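Local coordinates for amino acid adenylation domain-containing protein (Bacillus stratosphericus LAMA 585, PDB 6ULY) that probably selects and adenylates an alpha-keto acid, such as 4-methyl-2-oxopentanoate, as the first adenylation domain of a nonribosomal depsipeptide synthetase, at residues I407-I412 against W437-D442. Residues are numbered along the deposited sequence; the frame is centred on the assembly and turned at random.
Sequences IGRVQI and WFHTGD. With QA7 (5'-O-{(S)-hydroxy[(4-methyl-2-oxopentanoyl)oxy]phosphoryl}adenosine), chain C; SO4 (sulfate ion), chain K.
V410 and T440 meet where strands 408-413 and 438-447, the third and fourth strands of a five-stranded antiparallel sheet in this ANL-family adenylation domain, depart from regular pairing. I412 and F438 form a regular hydrogen-bonded pair, I412 N and F438 N each donating to the other's carbonyl O. Beyond Q411 and H439 the second strand swells at T440-D442: T440 faces V410 O, while V410 N gives an almost straight bond to D442 O, two residues further on than regular pairing would give. T440 OG1 lies between its own backbone N and carbonyl carbon (chi1 63°), from where it donates to V410 O at 2.7 Å, standing above the carbonyl plane. The same hydroxyl oxygen accepts from D442 N at 3.0 Å, an ST turn that closes the swelling, while T440 CG2 packs on I412 CG1 at 3.6 Å. On the face shared with H439, Q411 is extended beyond CG. Its NE2 lies in the ring plane of H439 and donates to ND1 at 3.3 Å, amide and imidazole planes turned 80° apart, consistent with a proton on NE2 of H439, which is hydrogen-bonded to E457. Q411 OE1, bound by R393, lies 3.5 Å from W437 CB, its amide 25° from the indole plane; R393 also makes a cation-pi contact with that indole. R409 NE donates to a sulfate ion, probably from the crystallisation liquor. D442 serves the adenylate pocket: its OD1 accepts from ribose hydroxyl O26 of QA7 in a very short bond of doubtful length, and its OD2 from the neighbouring hydroxyl O27 at 2.7 Å.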
ATOM      1  N   ILE A 407      23.713  -1.108  -9.679  1.00 46.69           N
ATOM      2  CA  ILE A 407      22.565  -1.181  -8.784  1.00 49.71           C
ATOM      3  C   ILE A 407      21.287  -1.282  -9.602  1.00 45.13           C
ATOM      4  O   ILE A 407      21.017  -0.443 -10.469  1.00 45.96           O
ATOM      5  CB  ILE A 407      22.528   0.036  -7.849  1.00 46.34           C
ATOM      6  CG1 ILE A 407      23.703  -0.023  -6.866  1.00 54.85           C
ATOM      7  CG2 ILE A 407      21.193   0.082  -7.106  1.00 42.98           C
ATOM      8  CD1 ILE A 407      23.819   1.183  -5.956  1.00 51.77           C
ATOM      9  N   GLY A 408      20.491  -2.310  -9.325  1.00 50.00           N
ATOM     10  CA  GLY A 408      19.218  -2.490  -9.991  1.00 45.55           C
ATOM     11  C   GLY A 408      18.233  -3.256  -9.133  1.00 46.93           C
ATOM     12  O   GLY A 408      18.430  -3.395  -7.922  1.00 43.84           O
ATOM     13  N   ARG A 409      17.170  -3.765  -9.749  1.00 46.43           N
ATOM     14  CA  ARG A 409      16.116  -4.472  -9.034  1.00 46.63           C
ATOM     15  C   ARG A 409      16.485  -5.942  -8.885  1.00 43.73           C
ATOM     16  O   ARG A 409      16.743  -6.629  -9.881  1.00 39.10           O
ATOM     17  CB  ARG A 409      14.787  -4.323  -9.771  1.00 47.87           C
ATOM     18  CG  ARG A 409      14.225  -2.921  -9.708  1.00 51.20           C
ATOM     19  CD  ARG A 409      13.580  -2.502 -11.025  1.00 62.58           C
ATOM     20  NE  ARG A 409      12.910  -1.212 -10.896  1.00 72.16           N
ATOM     21  CZ  ARG A 409      13.529  -0.036 -10.940  1.00 80.20           C
ATOM     22  NH1 ARG A 409      14.844   0.021 -11.113  1.00 67.33           N
ATOM     23  NH2 ARG A 409      12.832   1.085 -10.808  1.00 82.04           N
ATOM     24  N   VAL A 410      16.494  -6.422  -7.643  1.00 39.28           N
ATOM     25  CA  VAL A 410      16.862  -7.803  -7.352  1.00 40.04           C
ATOM     26  C   VAL A 410      15.684  -8.711  -7.672  1.00 40.07           C
ATOM     27  O   VAL A 410      14.553  -8.455  -7.247  1.00 43.98           O
ATOM     28  CB  VAL A 410      17.285  -7.960  -5.881  1.00 44.47           C
ATOM     29  CG1 VAL A 410      17.723  -9.398  -5.606  1.00 42.13           C
ATOM     30  CG2 VAL A 410      18.390  -6.976  -5.526  1.00 41.01           C
ATOM     31  N   GLN A 411      15.951  -9.785  -8.406  1.00 34.37           N
ATOM     32  CA  GLN A 411      14.939 -10.781  -8.711  1.00 37.10           C
ATOM     33  C   GLN A 411      15.489 -12.158  -8.385  1.00 34.38           C
ATOM     34  O   GLN A 411      16.696 -12.398  -8.471  1.00 38.00           O
ATOM     35  CB  GLN A 411      14.509 -10.718 -10.185  1.00 36.55           C
ATOM     36  CG  GLN A 411      13.767  -9.442 -10.558  1.00 39.89           C
ATOM     37  CD  GLN A 411      13.198  -9.487 -11.969  1.00 42.05           C
ATOM     38  OE1 GLN A 411      13.644 -10.274 -12.806  1.00 38.65           O
ATOM     39  NE2 GLN A 411      12.201  -8.651 -12.232  1.00 47.19           N
ATOM     40  N   ILE A 412      14.588 -13.066  -8.020  1.00 30.88           N
ATOM     41  CA  ILE A 412      14.963 -14.387  -7.534  1.00 37.07           C
ATOM     42  C   ILE A 412      14.216 -15.445  -8.326  1.00 33.29           C
ATOM     43  O   ILE A 412      12.993 -15.365  -8.480  1.00 40.82           O
ATOM     44  CB  ILE A 412      14.657 -14.550  -6.033  1.00 35.05           C
ATOM     45  CG1 ILE A 412      15.306 -13.430  -5.218  1.00 37.26           C
ATOM     46  CG2 ILE A 412      15.120 -15.905  -5.553  1.00 36.16           C
ATOM     47  CD1 ILE A 412      16.811 -13.427  -5.271  1.00 43.38           C
ATOM     48  N   TRP A 437      10.651 -15.450 -12.467  1.00 46.38           N
ATOM     49  CA  TRP A 437      11.414 -14.472 -11.701  1.00 47.15           C
ATOM     50  C   TRP A 437      10.515 -13.802 -10.670  1.00 48.75           C
ATOM     51  O   TRP A 437       9.537 -13.140 -11.032  1.00 41.78           O
ATOM     52  CB  TRP A 437      12.043 -13.429 -12.622  1.00 48.35           C
ATOM     53  CG  TRP A 437      13.177 -13.975 -13.417  1.00 51.59           C
ATOM     54  CD1 TRP A 437      13.181 -14.262 -14.748  1.00 54.69           C
ATOM     55  CD2 TRP A 437      14.480 -14.315 -12.927  1.00 46.33           C
ATOM     56  NE1 TRP A 437      14.407 -14.756 -15.121  1.00 56.16           N
ATOM     57  CE2 TRP A 437      15.222 -14.799 -14.022  1.00 45.94           C
ATOM     58  CE3 TRP A 437      15.092 -14.254 -11.668  1.00 40.44           C
ATOM     59  CZ2 TRP A 437      16.544 -15.218 -13.900  1.00 45.97           C
ATOM     60  CZ3 TRP A 437      16.405 -14.673 -11.549  1.00 40.74           C
ATOM     61  CH2 TRP A 437      17.117 -15.149 -12.658  1.00 45.29           C
ATOM     62  N   PHE A 438      10.861 -13.966  -9.391  1.00 40.63           N
ATOM     63  CA  PHE A 438      10.141 -13.319  -8.303  1.00 41.72           C
ATOM     64  C   PHE A 438      10.745 -11.946  -8.038  1.00 38.75           C
ATOM     65  O   PHE A 438      11.957 -11.821  -7.837  1.00 42.25           O
ATOM     66  CB  PHE A 438      10.180 -14.157  -7.024  1.00 42.64           C
ATOM     67  CG  PHE A 438       9.594 -13.450  -5.842  1.00 39.93           C
ATOM     68  CD1 PHE A 438       8.233 -13.489  -5.604  1.00 43.10           C
ATOM     69  CD2 PHE A 438      10.397 -12.710  -4.993  1.00 41.65           C
ATOM     70  CE1 PHE A 438       7.685 -12.822  -4.524  1.00 44.74           C
ATOM     71  CE2 PHE A 438       9.855 -12.040  -3.910  1.00 46.01           C
ATOM     72  CZ  PHE A 438       8.498 -12.096  -3.678  1.00 42.24           C
ATOM     73  N   HIS A 439       9.893 -10.926  -8.023  1.00 45.09           N
ATOM     74  CA  HIS A 439      10.315  -9.542  -7.852  1.00 45.68           C
ATOM     75  C   HIS A 439      10.344  -9.209  -6.366  1.00 40.39           C
ATOM     76  O   HIS A 439       9.300  -9.207  -5.707  1.00 40.02           O
ATOM     77  CB  HIS A 439       9.363  -8.605  -8.596  1.00 50.54           C
ATOM     78  CG  HIS A 439       9.915  -7.234  -8.825  1.00 58.65           C
ATOM     79  ND1 HIS A 439      10.822  -6.956  -9.826  1.00 63.48           N
ATOM     80  CD2 HIS A 439       9.682  -6.059  -8.192  1.00 60.83           C
ATOM     81  CE1 HIS A 439      11.126  -5.670  -9.797  1.00 66.92           C
ATOM     82  NE2 HIS A 439      10.448  -5.104  -8.814  1.00 70.96           N
ATOM     83  N   THR A 440      11.538  -8.922  -5.844  1.00 44.20           N
ATOM     84  CA  THR A 440      11.700  -8.754  -4.404  1.00 44.35           C
ATOM     85  C   THR A 440      11.272  -7.375  -3.929  1.00 45.38           C
ATOM     86  O   THR A 440      10.841  -7.227  -2.781  1.00 48.65           O
ATOM     87  CB  THR A 440      13.157  -8.978  -3.999  1.00 41.85           C
ATOM     88  OG1 THR A 440      13.982  -7.981  -4.616  1.00 41.17           O
ATOM     89  CG2 THR A 440      13.627 -10.367  -4.410  1.00 42.60           C
ATOM     90  N   GLY A 441      11.380  -6.365  -4.783  1.00 45.02           N
ATOM     91  CA  GLY A 441      11.249  -4.996  -4.344  1.00 40.53           C
ATOM     92  C   GLY A 441      12.511  -4.406  -3.758  1.00 42.10           C
ATOM     93  O   GLY A 441      12.504  -3.232  -3.369  1.00 41.10           O
ATOM     94  N   ASP A 442      13.592  -5.178  -3.685  1.00 43.12           N
ATOM     95  CA  ASP A 442      14.854  -4.729  -3.121  1.00 41.32           C
ATOM     96  C   ASP A 442      15.803  -4.283  -4.225  1.00 42.05           C
ATOM     97  O   ASP A 442      15.751  -4.775  -5.354  1.00 49.42           O
ATOM     98  CB  ASP A 442      15.511  -5.844  -2.304  1.00 43.70           C
ATOM     99  CG  ASP A 442      14.683  -6.251  -1.106  1.00 43.83           C
ATOM    100  OD1 ASP A 442      14.232  -5.356  -0.362  1.00 47.89           O
ATOM    101  OD2 ASP A 442      14.473  -7.465  -0.915  1.00 51.01           O
TER
HETATM  102  C01 QA7 C 701      17.801 -13.916   6.372  1.00 44.33           C
HETATM  103  C02 QA7 C 701      16.437 -13.840   6.946  1.00 40.95           C
HETATM  104  C03 QA7 C 701      15.829 -15.214   7.023  1.00 43.30           C
HETATM  105  C04 QA7 C 701      15.728 -12.803   6.136  1.00 43.01           C
HETATM  106  C05 QA7 C 701      14.299 -13.050   5.773  1.00 44.10           C
HETATM  107  C06 QA7 C 701      13.281 -11.996   6.059  1.00 42.01           C
HETATM  108  C10 QA7 C 701      12.136  -9.565   3.860  1.00 43.28           C
HETATM  109  C11 QA7 C 701      12.657  -8.323   3.584  1.00 47.53           C
HETATM  110  C12 QA7 C 701      13.481  -8.382   2.230  1.00 49.13           C
HETATM  111  C13 QA7 C 701      14.325  -7.505   2.356  1.00 49.35           C
HETATM  112  C14 QA7 C 701      14.627  -7.344   3.967  1.00 50.13           C
HETATM  113  C16 QA7 C 701      16.073  -9.127   4.598  1.00 47.33           C
HETATM  114  C18 QA7 C 701      17.993  -8.208   4.476  1.00 44.48           C
HETATM  115  C19 QA7 C 701      19.332  -7.832   4.477  1.00 39.75           C
HETATM  116  C21 QA7 C 701      18.766  -5.777   3.814  1.00 45.70           C
HETATM  117  C23 QA7 C 701      17.089  -7.296   4.133  1.00 44.86           C
HETATM  118  N15 QA7 C 701      15.895  -7.895   4.230  1.00 45.42           N
HETATM  119  N17 QA7 C 701      17.347  -9.339   4.753  1.00 46.52           N
HETATM  120  N20 QA7 C 701      19.665  -6.634   4.139  1.00 47.49           N
HETATM  121  N22 QA7 C 701      17.515  -6.067   3.803  1.00 47.65           N
HETATM  122  N24 QA7 C 701      20.306  -8.774   4.825  1.00 43.04           N
HETATM  123  O07 QA7 C 701      11.999 -12.098   5.649  1.00 48.97           O
HETATM  124  O09 QA7 C 701      11.375  -9.570   5.009  1.00 48.93           O
HETATM  125  O25 QA7 C 701      13.714  -7.953   4.576  1.00 45.76           O
HETATM  126  O26 QA7 C 701      13.914  -6.178   1.974  1.00 51.27           O
HETATM  127  O27 QA7 C 701      12.695  -8.260   0.954  1.00 49.27           O
HETATM  128  O28 QA7 C 701      10.312 -10.908   6.864  1.00 59.20           O
HETATM  129  O29 QA7 C 701       9.882 -11.405   4.729  1.00 42.14           O
HETATM  130  O30 QA7 C 701      13.609 -11.087   6.640  1.00 45.83           O
HETATM  131  O31 QA7 C 701      14.011 -14.013   5.248  1.00 46.39           O
HETATM  132  P08 QA7 C 701      10.900 -10.956   5.578  1.00 53.97           P
HETATM  133  S   SO4 K 709       9.038  -2.416 -10.932  1.00101.01           S
HETATM  134  O1  SO4 K 709       8.130  -3.426 -11.452  1.00 93.80           O
HETATM  135  O2  SO4 K 709       8.764  -1.142 -11.545  1.00113.76           O
HETATM  136  O3  SO4 K 709      10.408  -2.776 -11.197  1.00 89.01           O
HETATM  137  O4  SO4 K 709       8.848  -2.314  -9.516  1.00 83.61           O